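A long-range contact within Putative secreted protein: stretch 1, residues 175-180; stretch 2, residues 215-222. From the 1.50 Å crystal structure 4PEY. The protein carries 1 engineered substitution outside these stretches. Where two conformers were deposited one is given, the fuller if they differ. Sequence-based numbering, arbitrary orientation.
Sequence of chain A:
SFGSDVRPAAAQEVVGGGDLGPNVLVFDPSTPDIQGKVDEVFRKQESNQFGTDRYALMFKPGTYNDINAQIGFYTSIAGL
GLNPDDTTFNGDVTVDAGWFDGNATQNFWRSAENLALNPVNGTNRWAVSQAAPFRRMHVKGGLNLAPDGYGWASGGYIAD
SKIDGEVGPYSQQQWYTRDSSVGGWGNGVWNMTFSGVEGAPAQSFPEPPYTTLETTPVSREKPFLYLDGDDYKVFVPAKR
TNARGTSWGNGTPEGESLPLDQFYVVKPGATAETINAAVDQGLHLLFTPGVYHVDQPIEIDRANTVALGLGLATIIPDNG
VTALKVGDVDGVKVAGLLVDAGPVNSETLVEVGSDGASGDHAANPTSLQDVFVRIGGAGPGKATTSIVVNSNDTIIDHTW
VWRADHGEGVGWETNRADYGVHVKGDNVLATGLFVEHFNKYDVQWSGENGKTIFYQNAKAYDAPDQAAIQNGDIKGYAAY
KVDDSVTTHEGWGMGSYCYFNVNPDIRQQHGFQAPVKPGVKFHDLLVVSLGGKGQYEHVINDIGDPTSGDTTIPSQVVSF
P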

# COMPACT_ATOMS: atom_id res chain seq x y z
N TRP A 175 7.21 -6.99 -7.36
CA TRP A 175 6.79 -7.35 -6.01
C TRP A 175 7.75 -6.75 -5.00
O TRP A 175 8.93 -6.62 -5.29
CB TRP A 175 6.74 -8.88 -5.84
CG TRP A 175 5.84 -9.28 -4.73
CD1 TRP A 175 6.15 -9.40 -3.40
CD2 TRP A 175 4.44 -9.56 -4.83
NE1 TRP A 175 5.04 -9.76 -2.68
CE2 TRP A 175 3.97 -9.87 -3.53
CE3 TRP A 175 3.54 -9.61 -5.91
CZ2 TRP A 175 2.64 -10.21 -3.28
CZ3 TRP A 175 2.21 -9.95 -5.65
CH2 TRP A 175 1.78 -10.24 -4.34
N TYR A 176 7.22 -6.41 -3.82
CA TYR A 176 8.05 -6.02 -2.68
C TYR A 176 7.79 -6.94 -1.48
O TYR A 176 6.64 -7.15 -1.09
CB TYR A 176 7.80 -4.57 -2.27
CG TYR A 176 8.63 -4.13 -1.07
CD1 TYR A 176 10.01 -4.29 -1.05
CD2 TYR A 176 8.02 -3.55 0.05
CE1 TYR A 176 10.77 -3.89 0.05
CE2 TYR A 176 8.78 -3.13 1.15
CZ TYR A 176 10.14 -3.30 1.14
OH TYR A 176 10.88 -2.89 2.23
N THR A 177 8.87 -7.46 -0.91
CA THR A 177 8.79 -8.29 0.29
C THR A 177 9.74 -7.70 1.32
O THR A 177 10.91 -7.43 0.99
CB THR A 177 9.20 -9.76 -0.00
OG1 THR A 177 8.47 -10.26 -1.13
CG2 THR A 177 8.98 -10.67 1.22
N ARG A 178 9.27 -7.48 2.55
CA ARG A 178 10.22 -7.06 3.59
C ARG A 178 10.08 -7.84 4.89
O ARG A 178 8.99 -8.31 5.25
CB ARG A 178 10.13 -5.56 3.89
CG ARG A 178 8.93 -5.11 4.66
CD ARG A 178 9.16 -3.75 5.39
NE ARG A 178 7.94 -3.42 6.12
CZ ARG A 178 7.59 -3.99 7.28
NH1 ARG A 178 8.39 -4.86 7.88
NH2 ARG A 178 6.42 -3.68 7.84
N ASP A 179 11.22 -7.99 5.56
CA ASP A 179 11.30 -8.47 6.93
C ASP A 179 10.50 -9.75 7.11
O ASP A 179 9.55 -9.82 7.89
CB ASP A 179 10.84 -7.35 7.87
CG ASP A 179 11.66 -6.09 7.69
OD1 ASP A 179 12.80 -6.21 7.19
OD2 ASP A 179 11.19 -4.99 8.03
N SER A 180 10.91 -10.75 6.34
CA SER A 180 10.17 -12.00 6.19
C SER A 180 11.14 -13.16 6.05
O SER A 180 12.36 -12.98 6.06
CB SER A 180 9.26 -11.93 4.95
OG SER A 180 8.19 -11.01 5.11
N THR A 215 19.03 -5.84 5.07
CA THR A 215 18.12 -5.37 6.12
C THR A 215 17.25 -4.22 5.63
O THR A 215 17.56 -3.56 4.63
CB THR A 215 18.88 -4.90 7.38
OG1 THR A 215 19.71 -3.78 7.06
CG2 THR A 215 19.72 -6.03 7.97
N THR A 216 16.17 -3.96 6.37
CA THR A 216 15.35 -2.77 6.17
C THR A 216 15.82 -1.71 7.18
O THR A 216 15.88 -2.00 8.37
CB THR A 216 13.86 -3.08 6.37
OG1 THR A 216 13.50 -4.24 5.60
CG2 THR A 216 13.00 -1.89 5.96
N PRO A 217 16.18 -0.50 6.70
CA PRO A 217 16.81 0.49 7.59
C PRO A 217 16.02 0.72 8.87
O PRO A 217 16.59 0.71 9.98
CB PRO A 217 16.84 1.76 6.73
CG PRO A 217 16.87 1.27 5.33
CD PRO A 217 16.12 -0.04 5.30
N VAL A 218 14.73 0.96 8.72
CA VAL A 218 13.79 1.10 9.83
C VAL A 218 12.48 0.44 9.43
O VAL A 218 12.04 0.63 8.30
CB VAL A 218 13.50 2.59 10.17
CG1 VAL A 218 12.71 2.70 11.47
CG2 VAL A 218 14.77 3.43 10.22
N SER A 219 11.85 -0.30 10.33
CA SER A 219 10.48 -0.74 10.09
C SER A 219 9.76 -0.86 11.42
O SER A 219 10.38 -1.02 12.48
CB SER A 219 10.43 -2.06 9.31
OG SER A 219 11.03 -3.12 10.03
N ARG A 220 8.44 -0.74 11.37
CA ARG A 220 7.63 -0.89 12.56
C ARG A 220 6.36 -1.58 12.14
O ARG A 220 5.61 -1.03 11.33
CB ARG A 220 7.34 0.46 13.21
CG ARG A 220 6.59 0.35 14.53
CD ARG A 220 6.48 1.71 15.20
NE ARG A 220 5.72 2.66 14.38
CZ ARG A 220 5.83 3.99 14.48
NH1 ARG A 220 6.66 4.53 15.36
NH2 ARG A 220 5.11 4.78 13.68
N GLU A 221 6.11 -2.78 12.64
CA GLU A 221 4.99 -3.54 12.12
C GLU A 221 3.66 -2.85 12.41
O GLU A 221 3.48 -2.17 13.44
CB GLU A 221 4.99 -4.97 12.65
CG GLU A 221 6.27 -5.75 12.34
CD GLU A 221 6.68 -5.71 10.86
OE1 GLU A 221 5.81 -5.61 9.96
OE2 GLU A 221 7.90 -5.79 10.59
N LYS A 222 2.73 -3.01 11.48
CA LYS A 222 1.41 -2.38 11.57
C LYS A 222 0.63 -2.86 12.79
O LYS A 222 0.61 -4.06 13.08
CB LYS A 222 0.62 -2.68 10.29
CG LYS A 222 -0.68 -1.92 10.20
CD LYS A 222 -1.49 -2.37 8.99
CE LYS A 222 -2.08 -3.75 9.21
NZ LYS A 222 -3.14 -3.81 10.29

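A salt bridge and two hydroxyl-carboxylate hydrogen bonds hold this contact. The guanidinium of Arg178 meets the carboxylate of Glu221 end-on, with two hydrogen bonds that form a bidentate salt bridge: NH1 of Arg178 lies 2.9 Å from OE2 of Glu221, and NH2 of Arg178 lies 2.9 Å from OE1 of Glu221. The N-H...O angles, 166° and 156°, are both near linear. Arginine suits this place because its planar group presents two parallel N-H donors to the two oxygens of a carboxylate. The CA-to-CB bond of Glu221 points sideways, and its m, m rotamer folds the carboxylate back to the arginine.

The same nitrogen serves a second acid. Within its own stretch, NH1 of Arg178 is 2.8 Å from OD2 of Asp179, a salt bridge with a more bent hydrogen bond of 135°. The two carboxylates stand close, OD2 of Asp179 4.2 Å from OE2 of Glu221; the Arg178 charge between them can offset the repulsion expected of like charges.

Asp179 also gathers neutral hydroxyl donors, one on each oxygen. Thr216 OG1 donates to Asp179 OD1 at 2.6 Å, and Ser219 OG donates to Asp179 OD2 at 2.7 Å. Both are short hydrogen bonds, and the CA-to-CB bonds of all three residues point toward the opposing stretch. Small side chains suit these positions, since each places a hydroxyl just one bond beyond CB and reaches the carboxylate without a long, flexible arm.

Van der Waals packing is modest. Ser219 CB lies over one face of the Arg178 guanidinium, 3.7 Å from Arg178 NH1, while Glu221 occupies the edge; the flat cation can thus pack against carbon while bonding to Glu221 near its plane. Tyr176 makes a slight contact, its OH 4.4 Å from Thr216 CG2.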